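Local coordinates for protein beta-N-acetylhexosaminidase (PDB 4PYS) that probably hydrolyses terminal N-acetylhexosamine residues from the non-reducing ends of glycans, as other family 20 glycoside hydrolases do, at residues A[134-145]-A[432-443]; A[100-108]-A[156-164]. All blocks are in the same frame, centred on the assembly; numbering follows the deposited sequence.

Interaction 1: A[134-145]-A[432-443]; sequences SFMLDSGRQYQK and SSALWTDDGVTE
Met136, a selenomethionine, runs from its strand across to the indole of Trp436. Its CB lies 3.7 Å from Ser433 O and next to Ala434 CB, the residue paired with it in the parallel pairing of strand 134-138 with strand 432-435. With CG anti to the backbone N (chi1 -171°) and a bend at chi3, the chain turns over the aromatic ring: SE sits 3.9 Å from the centroid of the six-membered ring, a Met-aromatic contact, and CE makes a CH-pi contact with the same face, almost along its normal, 3.4 Å from Trp436 CE2. On the Phe135 side of the sheet, Ser433 OG donates to Ser134 O on a lone pair, beside the Ser433 N bond to that oxygen, and reaches the edge of the Phe135 ring.

At the end of its strand, Asp138 ties the two loops together. Its OD2 takes Thr437 N at 3.0 Å and Arg141 NH2 at 2.9 Å from opposite faces of the carboxylate, while OD1 closes an Asx turn by accepting Gly140 N. Asp438 OD1 lies over one face of the Arg141 guanidinium, 3.4 Å from NH2, so that pairing is purely ionic; the arginine probably eases the closeness of the two aspartates. Further along, Glu443 OE2 accepts Lys145 N at 2.8 Å, and OE1 is hydrogen-bonded to Thr148 OG1.

This is the seam where the first and last strands of the catalytic TIM barrel meet. Strand 163-170 flanks strand 132-138 on its other side, and helices 146-158 and 453-462 cover the Phe135 face.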
loop_
_atom_site.group_PDB
_atom_site.type_symbol
_atom_site.label_atom_id
_atom_site.label_comp_id
_atom_site.label_asym_id
_atom_site.label_seq_id
_atom_site.Cartn_x
_atom_site.Cartn_y
_atom_site.Cartn_z
ATOM N N SER A 134 0.383 1.925 -4.360
ATOM C CA SER A 134 0.274 1.340 -3.008
ATOM C C SER A 134 -0.875 0.366 -2.838
ATOM O O SER A 134 -1.863 0.402 -3.580
ATOM C CB SER A 134 0.133 2.421 -1.925
ATOM O OG SER A 134 -1.100 3.107 -2.064
ATOM N N PHE A 135 -0.721 -0.501 -1.837
ATOM C CA PHE A 135 -1.794 -1.382 -1.393
ATOM C C PHE A 135 -1.935 -1.147 0.098
ATOM O O PHE A 135 -0.934 -1.109 0.810
ATOM C CB PHE A 135 -1.432 -2.848 -1.617
ATOM C CG PHE A 135 -2.406 -3.806 -0.983
ATOM C CD1 PHE A 135 -3.689 -3.930 -1.493
ATOM C CD2 PHE A 135 -2.043 -4.568 0.121
ATOM C CE1 PHE A 135 -4.606 -4.818 -0.929
ATOM C CE2 PHE A 135 -2.964 -5.462 0.705
ATOM C CZ PHE A 135 -4.242 -5.574 0.181
HETATM N N MSE A 136 -3.171 -0.974 0.556
HETATM C CA MSE A 136 -3.449 -0.787 1.981
HETATM C C MSE A 136 -4.160 -1.989 2.580
HETATM O O MSE A 136 -5.118 -2.506 1.997
HETATM C CB MSE A 136 -4.347 0.432 2.190
HETATM C CG MSE A 136 -4.493 0.791 3.679
HETATM SE SE MSE A 136 -6.200 1.616 4.090
HETATM C CE MSE A 136 -7.251 -0.003 4.246
ATOM N N LEU A 137 -3.714 -2.426 3.759
ATOM C CA LEU A 137 -4.419 -3.485 4.484
ATOM C C LEU A 137 -4.901 -2.929 5.810
ATOM O O LEU A 137 -4.147 -2.248 6.512
ATOM C CB LEU A 137 -3.508 -4.698 4.719
ATOM C CG LEU A 137 -4.168 -5.882 5.443
ATOM C CD1 LEU A 137 -5.343 -6.430 4.651
ATOM C CD2 LEU A 137 -3.144 -6.972 5.701
ATOM N N ASP A 138 -6.162 -3.205 6.125
ATOM C CA ASP A 138 -6.788 -2.790 7.377
ATOM C C ASP A 138 -6.440 -3.814 8.448
ATOM O O ASP A 138 -7.059 -4.880 8.524
ATOM C CB ASP A 138 -8.305 -2.721 7.164
ATOM C CG ASP A 138 -9.087 -2.321 8.406
ATOM O OD1 ASP A 138 -8.520 -2.105 9.512
ATOM O OD2 ASP A 138 -10.320 -2.232 8.260
ATOM N N SER A 139 -5.429 -3.485 9.251
ATOM C CA SER A 139 -5.047 -4.272 10.417
ATOM C C SER A 139 -5.587 -3.619 11.683
ATOM O O SER A 139 -5.131 -3.924 12.772
ATOM C CB SER A 139 -3.521 -4.371 10.527
ATOM O OG SER A 139 -2.956 -5.028 9.407
ATOM N N GLY A 140 -6.541 -2.703 11.551
ATOM C CA GLY A 140 -7.156 -2.122 12.737
ATOM C C GLY A 140 -8.362 -2.946 13.172
ATOM O O GLY A 140 -8.466 -3.375 14.328
ATOM N N ARG A 141 -9.278 -3.186 12.238
ATOM C CA ARG A 141 -10.503 -3.932 12.558
ATOM C C ARG A 141 -10.247 -5.417 12.767
ATOM O O ARG A 141 -10.991 -6.101 13.490
ATOM C CB ARG A 141 -11.516 -3.780 11.426
ATOM C CG ARG A 141 -11.998 -2.360 11.237
ATOM C CD ARG A 141 -13.146 -2.282 10.247
ATOM N NE ARG A 141 -13.757 -0.957 10.260
ATOM C CZ ARG A 141 -13.226 0.113 9.678
ATOM N NH1 ARG A 141 -13.848 1.283 9.743
ATOM N NH2 ARG A 141 -12.066 0.014 9.037
ATOM N N GLN A 142 -9.211 -5.913 12.104
ATOM C CA GLN A 142 -8.842 -7.319 12.171
ATOM C C GLN A 142 -7.341 -7.408 12.401
ATOM O O GLN A 142 -6.588 -6.568 11.924
ATOM C CB GLN A 142 -9.191 -8.021 10.853
ATOM C CG GLN A 142 -10.693 -8.200 10.611
ATOM C CD GLN A 142 -11.340 -9.140 11.604
ATOM O OE1 GLN A 142 -10.728 -10.124 12.031
ATOM N NE2 GLN A 142 -12.582 -8.847 11.987
ATOM N N TYR A 143 -6.908 -8.417 13.147
ATOM C CA TYR A 143 -5.483 -8.699 13.289
ATOM C C TYR A 143 -5.087 -9.787 12.298
ATOM O O TYR A 143 -5.750 -10.823 12.224
ATOM C CB TYR A 143 -5.180 -9.150 14.735
ATOM C CG TYR A 143 -3.790 -9.726 14.912
ATOM C CD1 TYR A 143 -2.677 -8.894 15.062
ATOM C CD2 TYR A 143 -3.588 -11.101 14.915
ATOM C CE1 TYR A 143 -1.400 -9.428 15.212
ATOM C CE2 TYR A 143 -2.327 -11.640 15.061
ATOM C CZ TYR A 143 -1.237 -10.803 15.209
ATOM O OH TYR A 143 0.019 -11.358 15.350
ATOM N N GLN A 144 -4.037 -9.538 11.515
ATOM C CA GLN A 144 -3.455 -10.583 10.679
ATOM C C GLN A 144 -2.088 -10.948 11.227
ATOM O O GLN A 144 -1.318 -10.060 11.628
ATOM C CB GLN A 144 -3.315 -10.108 9.230
ATOM C CG GLN A 144 -4.632 -9.683 8.589
ATOM C CD GLN A 144 -4.929 -8.227 8.814
ATOM O OE1 GLN A 144 -4.044 -7.459 9.194
ATOM N NE2 GLN A 144 -6.170 -7.827 8.561
ATOM N N LYS A 145 -1.758 -12.237 11.227
ATOM C CA LYS A 145 -0.444 -12.635 11.732
ATOM C C LYS A 145 0.691 -12.070 10.891
ATOM O O LYS A 145 0.490 -11.666 9.742
ATOM C CB LYS A 145 -0.310 -14.148 11.923
ATOM C CG LYS A 145 -0.943 -15.022 10.883
ATOM C CD LYS A 145 -1.157 -16.407 11.492
ATOM C CE LYS A 145 -1.966 -17.312 10.582
ATOM N NZ LYS A 145 -1.138 -17.917 9.505
ATOM N N SER A 432 -3.810 4.269 -5.280
ATOM C CA SER A 432 -3.786 3.278 -4.208
ATOM C C SER A 432 -4.856 2.226 -4.438
ATOM O O SER A 432 -5.774 2.422 -5.241
ATOM C CB SER A 432 -3.991 3.926 -2.836
ATOM O OG SER A 432 -5.212 4.628 -2.771
ATOM N N SER A 433 -4.711 1.107 -3.737
ATOM C CA SER A 433 -5.707 0.045 -3.724
ATOM C C SER A 433 -5.863 -0.293 -2.249
ATOM O O SER A 433 -4.928 -0.086 -1.467
ATOM C CB SER A 433 -5.196 -1.166 -4.484
ATOM O OG SER A 433 -3.911 -1.555 -4.028
ATOM N N ALA A 434 -7.033 -0.787 -1.851
ATOM C CA ALA A 434 -7.260 -1.016 -0.429
ATOM C C ALA A 434 -8.078 -2.253 -0.144
ATOM O O ALA A 434 -8.963 -2.638 -0.919
ATOM C CB ALA A 434 -7.932 0.191 0.205
ATOM N N LEU A 435 -7.794 -2.855 1.002
ATOM C CA LEU A 435 -8.610 -3.957 1.486
ATOM C C LEU A 435 -9.012 -3.646 2.920
ATOM O O LEU A 435 -8.241 -3.894 3.855
ATOM C CB LEU A 435 -7.818 -5.269 1.409
ATOM C CG LEU A 435 -8.575 -6.597 1.616
ATOM C CD1 LEU A 435 -9.047 -6.844 3.048
ATOM C CD2 LEU A 435 -9.764 -6.689 0.665
ATOM N N TRP A 436 -10.209 -3.088 3.092
ATOM C CA TRP A 436 -10.746 -2.799 4.417
ATOM C C TRP A 436 -11.368 -4.068 4.967
ATOM O O TRP A 436 -11.984 -4.830 4.230
ATOM C CB TRP A 436 -11.817 -1.706 4.335
ATOM C CG TRP A 436 -11.258 -0.401 3.879
ATOM C CD1 TRP A 436 -11.219 0.078 2.599
ATOM C CD2 TRP A 436 -10.630 0.592 4.700
ATOM N NE1 TRP A 436 -10.607 1.315 2.577
ATOM C CE2 TRP A 436 -10.236 1.650 3.853
ATOM C CE3 TRP A 436 -10.365 0.689 6.069
ATOM C CZ2 TRP A 436 -9.588 2.791 4.334
ATOM C CZ3 TRP A 436 -9.725 1.826 6.546
ATOM C CH2 TRP A 436 -9.342 2.861 5.677
ATOM N N THR A 437 -11.218 -4.298 6.264
ATOM C CA THR A 437 -11.700 -5.552 6.845
ATOM C C THR A 437 -13.010 -5.431 7.632
ATOM O O THR A 437 -13.308 -6.266 8.497
ATOM C CB THR A 437 -10.577 -6.278 7.647
ATOM O OG1 THR A 437 -10.003 -5.383 8.616
ATOM C CG2 THR A 437 -9.475 -6.739 6.697
ATOM N N ASP A 438 -13.808 -4.410 7.308
ATOM C CA ASP A 438 -15.160 -4.262 7.866
ATOM C C ASP A 438 -15.966 -5.552 7.707
ATOM O O ASP A 438 -15.806 -6.273 6.709
ATOM C CB ASP A 438 -15.951 -3.171 7.124
ATOM C CG ASP A 438 -15.237 -1.841 7.079
ATOM O OD1 ASP A 438 -13.996 -1.826 6.917
ATOM O OD2 ASP A 438 -15.932 -0.803 7.186
ATOM N N ASP A 439 -16.846 -5.808 8.667
ATOM C CA ASP A 439 -17.780 -6.941 8.626
ATOM C C ASP A 439 -17.108 -8.297 8.851
ATOM O O ASP A 439 -17.631 -9.325 8.422
ATOM C CB ASP A 439 -18.603 -6.959 7.322
ATOM C CG ASP A 439 -19.814 -6.051 7.378
ATOM O OD1 ASP A 439 -20.385 -5.883 8.473
ATOM O OD2 ASP A 439 -20.206 -5.524 6.316
ATOM N N GLY A 440 -15.959 -8.301 9.519
ATOM C CA GLY A 440 -15.338 -9.550 9.931
ATOM C C GLY A 440 -14.619 -10.318 8.835
ATOM O O GLY A 440 -14.740 -11.541 8.756
ATOM N N VAL A 441 -13.872 -9.607 7.995
ATOM C CA VAL A 441 -13.048 -10.251 6.975
ATOM C C VAL A 441 -11.784 -10.828 7.616
ATOM O O VAL A 441 -10.839 -10.102 7.917
ATOM C CB VAL A 441 -12.675 -9.267 5.850
ATOM C CG1 VAL A 441 -11.731 -9.929 4.828
ATOM C CG2 VAL A 441 -13.940 -8.759 5.161
ATOM N N THR A 442 -11.785 -12.138 7.836
ATOM C CA THR A 442 -10.662 -12.823 8.456
ATOM C C THR A 442 -9.622 -13.125 7.384
ATOM O O THR A 442 -9.856 -12.863 6.205
ATOM C CB THR A 442 -11.116 -14.135 9.093
ATOM O OG1 THR A 442 -11.714 -14.950 8.079
ATOM C CG2 THR A 442 -12.138 -13.879 10.194
ATOM N N GLU A 443 -8.479 -13.672 7.782
ATOM C CA GLU A 443 -7.372 -13.872 6.837
ATOM C C GLU A 443 -7.756 -14.764 5.651
ATOM O O GLU A 443 -7.325 -14.523 4.514
ATOM C CB GLU A 443 -6.166 -14.490 7.550
ATOM C CG GLU A 443 -5.512 -13.583 8.589
ATOM C CD GLU A 443 -4.218 -14.160 9.126
ATOM O OE1 GLU A 443 -3.567 -14.940 8.401
ATOM O OE2 GLU A 443 -3.850 -13.828 10.269
HETATM O O HOH W 1 -5.408 -13.465 12.572
HETATM O O HOH W 2 -8.114 -10.169 8.129
#

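Interaction 2: A[100-108]-A[156-164]; sequences IYAIQSLRQ and ASMLKMNYF
Tyr101 brings its ring edge to the turn that follows helix 146-158: Ser157 O and Met161 O both lie near the ring plane, at the rim. The phenol OH donates to Met161 O at 2.7 Å, coming from well above the carbonyl plane, 57° out of it, and also touches Asn162 CB. Trp462 meets the tyrosine ring edge-to-face. The Gln104 amide lies against Ser157 and Met158, with its CD 3.5 Å from Met158 CA. Its NE2 donates to Ser157 OG at 2.9 Å, through a bent bond of 139°, and its OE1 takes Arg107 NH1 in the carbonyl plane, on a lone pair. That second bond puts the amide at the edge of the Arg107 guanidinium and leaves little doubt which way round it sits. Arg107 NH1 also packs on Met158 CG, while NH2 goes to Gln487.

The Lys160 chain runs antiparallel to the Tyr101 side chain, alongside it, CG 3.8 Å from Tyr101 CD1. A final bend at chi4 (76°) brings NZ to Ser105 OG, 2.8 Å away, and this buried hydroxyl is also bonded to Tyr80. Lys160, with positive phi, is the C-prime residue of a Schellman motif that ends helix 146-158, and its side chain leaves this turn alongside the tyrosine. Ser157 OG has a further partner in Arg216 O.

Helix 96-109, from the N-terminal domain, thus packs against the end of the first helix of the barrel and the turn into strand 163-170. Strand 80-84 adjoins Tyr101 and Lys160, helix 453-462 covers Leu159 and Met161, and helix 470-486 closes over Arg107 and Met158.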
loop_
_atom_site.group_PDB
_atom_site.type_symbol
_atom_site.label_atom_id
_atom_site.label_comp_id
_atom_site.label_asym_id
_atom_site.label_seq_id
_atom_site.Cartn_x
_atom_site.Cartn_y
_atom_site.Cartn_z
ATOM N N ILE A 100 15.024 -4.660 -8.228
ATOM C CA ILE A 100 13.966 -5.471 -7.635
ATOM C C ILE A 100 12.859 -5.753 -8.646
ATOM O O ILE A 100 12.376 -6.886 -8.772
ATOM C CB ILE A 100 13.423 -4.792 -6.363
ATOM C CG1 ILE A 100 14.470 -4.948 -5.256
ATOM C CG2 ILE A 100 12.071 -5.412 -5.948
ATOM C CD1 ILE A 100 14.242 -4.106 -4.059
ATOM N N TYR A 101 12.485 -4.736 -9.405
ATOM C CA TYR A 101 11.443 -4.937 -10.396
ATOM C C TYR A 101 11.932 -5.817 -11.539
ATOM O O TYR A 101 11.164 -6.621 -12.068
ATOM C CB TYR A 101 10.894 -3.585 -10.883
ATOM C CG TYR A 101 10.243 -2.820 -9.746
ATOM C CD1 TYR A 101 9.520 -3.490 -8.767
ATOM C CD2 TYR A 101 10.385 -1.437 -9.630
ATOM C CE1 TYR A 101 8.927 -2.798 -7.699
ATOM C CE2 TYR A 101 9.794 -0.737 -8.572
ATOM C CZ TYR A 101 9.068 -1.431 -7.616
ATOM O OH TYR A 101 8.485 -0.753 -6.557
ATOM N N ALA A 102 13.206 -5.693 -11.909
ATOM C CA ALA A 102 13.775 -6.630 -12.887
ATOM C C ALA A 102 13.686 -8.069 -12.386
ATOM O O ALA A 102 13.385 -8.985 -13.151
ATOM C CB ALA A 102 15.236 -6.265 -13.222
ATOM N N ILE A 103 13.963 -8.272 -11.098
ATOM C CA ILE A 103 13.857 -9.600 -10.509
ATOM C C ILE A 103 12.424 -10.099 -10.579
ATOM O O ILE A 103 12.196 -11.261 -10.887
ATOM C CB ILE A 103 14.366 -9.612 -9.040
ATOM C CG1 ILE A 103 15.898 -9.529 -9.031
ATOM C CG2 ILE A 103 13.926 -10.876 -8.292
ATOM C CD1 ILE A 103 16.484 -9.162 -7.663
ATOM N N GLN A 104 11.456 -9.226 -10.320
ATOM C CA GLN A 104 10.058 -9.647 -10.404
ATOM C C GLN A 104 9.706 -10.053 -11.840
ATOM O O GLN A 104 8.958 -10.999 -12.058
ATOM C CB GLN A 104 9.112 -8.535 -9.927
ATOM C CG GLN A 104 9.251 -8.159 -8.458
ATOM C CD GLN A 104 8.849 -9.282 -7.508
ATOM O OE1 GLN A 104 8.457 -10.379 -7.931
ATOM N NE2 GLN A 104 8.935 -9.004 -6.212
ATOM N N SER A 105 10.242 -9.340 -12.827
ATOM C CA SER A 105 10.007 -9.740 -14.215
ATOM C C SER A 105 10.681 -11.075 -14.565
ATOM O O SER A 105 10.086 -11.907 -15.257
ATOM C CB SER A 105 10.434 -8.636 -15.192
ATOM O OG SER A 105 9.552 -7.528 -15.095
ATOM N N LEU A 106 11.910 -11.279 -14.097
ATOM C CA LEU A 106 12.614 -12.538 -14.352
ATOM C C LEU A 106 11.840 -13.716 -13.762
ATOM O O LEU A 106 11.793 -14.798 -14.356
ATOM C CB LEU A 106 14.041 -12.500 -13.780
ATOM C CG LEU A 106 15.067 -11.659 -14.543
ATOM C CD1 LEU A 106 16.377 -11.564 -13.758
ATOM C CD2 LEU A 106 15.320 -12.250 -15.925
ATOM N N ARG A 107 11.231 -13.513 -12.593
ATOM C CA ARG A 107 10.407 -14.558 -11.971
ATOM C C ARG A 107 9.333 -15.061 -12.918
ATOM O O ARG A 107 9.094 -16.268 -13.017
ATOM C CB ARG A 107 9.681 -14.004 -10.747
ATOM C CG ARG A 107 10.487 -13.894 -9.494
ATOM C CD ARG A 107 9.591 -13.325 -8.390
ATOM N NE ARG A 107 8.656 -14.307 -7.835
ATOM C CZ ARG A 107 7.716 -13.999 -6.942
ATOM N NH1 ARG A 107 7.586 -12.743 -6.533
ATOM N NH2 ARG A 107 6.916 -14.938 -6.454
ATOM N N GLN A 108 8.667 -14.124 -13.595
ATOM C CA GLN A 108 7.579 -14.463 -14.505
ATOM C C GLN A 108 8.054 -14.846 -15.900
ATOM O O GLN A 108 7.317 -15.480 -16.650
ATOM C CB GLN A 108 6.588 -13.299 -14.598
ATOM C CG GLN A 108 5.846 -13.078 -13.295
ATOM C CD GLN A 108 4.768 -12.023 -13.398
ATOM O OE1 GLN A 108 4.071 -11.923 -14.411
ATOM N NE2 GLN A 108 4.622 -11.230 -12.348
ATOM N N ALA A 156 2.666 -7.000 -3.028
ATOM C CA ALA A 156 2.819 -5.637 -3.529
ATOM C C ALA A 156 4.070 -5.556 -4.390
ATOM O O ALA A 156 4.045 -5.004 -5.484
ATOM C CB ALA A 156 2.897 -4.657 -2.353
ATOM N N SER A 157 5.156 -6.144 -3.908
ATOM C CA SER A 157 6.420 -6.147 -4.659
ATOM C C SER A 157 6.280 -6.924 -5.958
ATOM O O SER A 157 6.772 -6.499 -7.009
ATOM C CB SER A 157 7.526 -6.779 -3.815
ATOM O OG SER A 157 8.784 -6.650 -4.469
HETATM N N MSE A 158 5.589 -8.054 -5.882
HETATM C CA MSE A 158 5.378 -8.915 -7.044
HETATM C C MSE A 158 4.664 -8.167 -8.164
HETATM O O MSE A 158 4.896 -8.433 -9.346
HETATM C CB MSE A 158 4.553 -10.150 -6.622
HETATM C CG MSE A 158 4.216 -11.098 -7.760
HETATM SE SE MSE A 158 3.121 -12.564 -7.079
HETATM C CE MSE A 158 1.488 -11.518 -6.726
ATOM N N LEU A 159 3.802 -7.228 -7.785
ATOM C CA LEU A 159 2.986 -6.492 -8.743
ATOM C C LEU A 159 3.613 -5.132 -9.050
ATOM O O LEU A 159 2.972 -4.260 -9.651
ATOM C CB LEU A 159 1.577 -6.309 -8.173
ATOM C CG LEU A 159 0.806 -7.632 -8.007
ATOM C CD1 LEU A 159 -0.572 -7.393 -7.430
ATOM C CD2 LEU A 159 0.695 -8.362 -9.322
ATOM N N LYS A 160 4.872 -4.981 -8.643
ATOM C CA LYS A 160 5.672 -3.770 -8.874
ATOM C C LYS A 160 5.144 -2.495 -8.197
ATOM O O LYS A 160 5.420 -1.390 -8.645
ATOM C CB LYS A 160 5.915 -3.551 -10.379
ATOM C CG LYS A 160 6.684 -4.728 -11.024
ATOM C CD LYS A 160 7.276 -4.306 -12.381
ATOM C CE LYS A 160 8.179 -5.374 -12.981
ATOM N NZ LYS A 160 7.384 -6.519 -13.564
HETATM N N MSE A 161 4.412 -2.652 -7.101
HETATM C CA MSE A 161 4.066 -1.493 -6.279
HETATM C C MSE A 161 5.245 -1.088 -5.438
HETATM O O MSE A 161 6.249 -1.810 -5.384
HETATM C CB MSE A 161 2.878 -1.842 -5.396
HETATM C CG MSE A 161 1.699 -2.224 -6.250
HETATM SE SE MSE A 161 0.155 -2.551 -5.112
HETATM C CE MSE A 161 -1.056 -3.217 -6.502
ATOM N N ASN A 162 5.160 0.085 -4.818
ATOM C CA ASN A 162 6.272 0.543 -3.995
ATOM C C ASN A 162 5.928 0.959 -2.574
ATOM O O ASN A 162 6.837 1.264 -1.798
ATOM C CB ASN A 162 7.106 1.644 -4.680
ATOM C CG ASN A 162 6.272 2.815 -5.185
ATOM O OD1 ASN A 162 5.054 2.868 -5.003
ATOM N ND2 ASN A 162 6.950 3.782 -5.828
ATOM N N TYR A 163 4.644 0.968 -2.221
ATOM C CA TYR A 163 4.267 1.292 -0.844
ATOM C C TYR A 163 3.265 0.289 -0.316
ATOM O O TYR A 163 2.352 -0.123 -1.022
ATOM C CB TYR A 163 3.646 2.693 -0.728
ATOM C CG TYR A 163 4.578 3.828 -1.063
ATOM C CD1 TYR A 163 5.455 4.346 -0.114
ATOM C CD2 TYR A 163 4.581 4.384 -2.333
ATOM C CE1 TYR A 163 6.314 5.402 -0.429
ATOM C CE2 TYR A 163 5.444 5.432 -2.659
ATOM C CZ TYR A 163 6.301 5.930 -1.710
ATOM O OH TYR A 163 7.145 6.973 -2.044
ATOM N N PHE A 164 3.429 -0.079 0.948
ATOM C CA PHE A 164 2.427 -0.870 1.642
ATOM C C PHE A 164 1.893 0.037 2.735
ATOM O O PHE A 164 2.632 0.442 3.639
ATOM C CB PHE A 164 3.050 -2.132 2.246
ATOM C CG PHE A 164 2.098 -2.940 3.105
ATOM C CD1 PHE A 164 1.129 -3.753 2.520
ATOM C CD2 PHE A 164 2.190 -2.900 4.491
ATOM C CE1 PHE A 164 0.253 -4.508 3.312
ATOM C CE2 PHE A 164 1.314 -3.640 5.299
ATOM C CZ PHE A 164 0.349 -4.447 4.709
#

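Overall arrangement
Interactions 1 and 2 lie about 21 Å apart, centre to centre, and their segments alternate along the chain: 100-108, 134-145, 156-164, 432-443. Strand 132-138 of interaction 1 leads into helix 146-158, whose end belongs to interaction 2, and the following strand 163-170 returns parallel to it in the same sheet, a beta-alpha-beta crossover. The two contacts meet directly there, with a probable hydrogen bond from Phe135 N to Tyr163 O at 3.2 Å. Interaction 1 closes the barrel between its first and last strands, whereas interaction 2 joins the barrel to the N-terminal domain, so the first beta-alpha unit takes part in both joints.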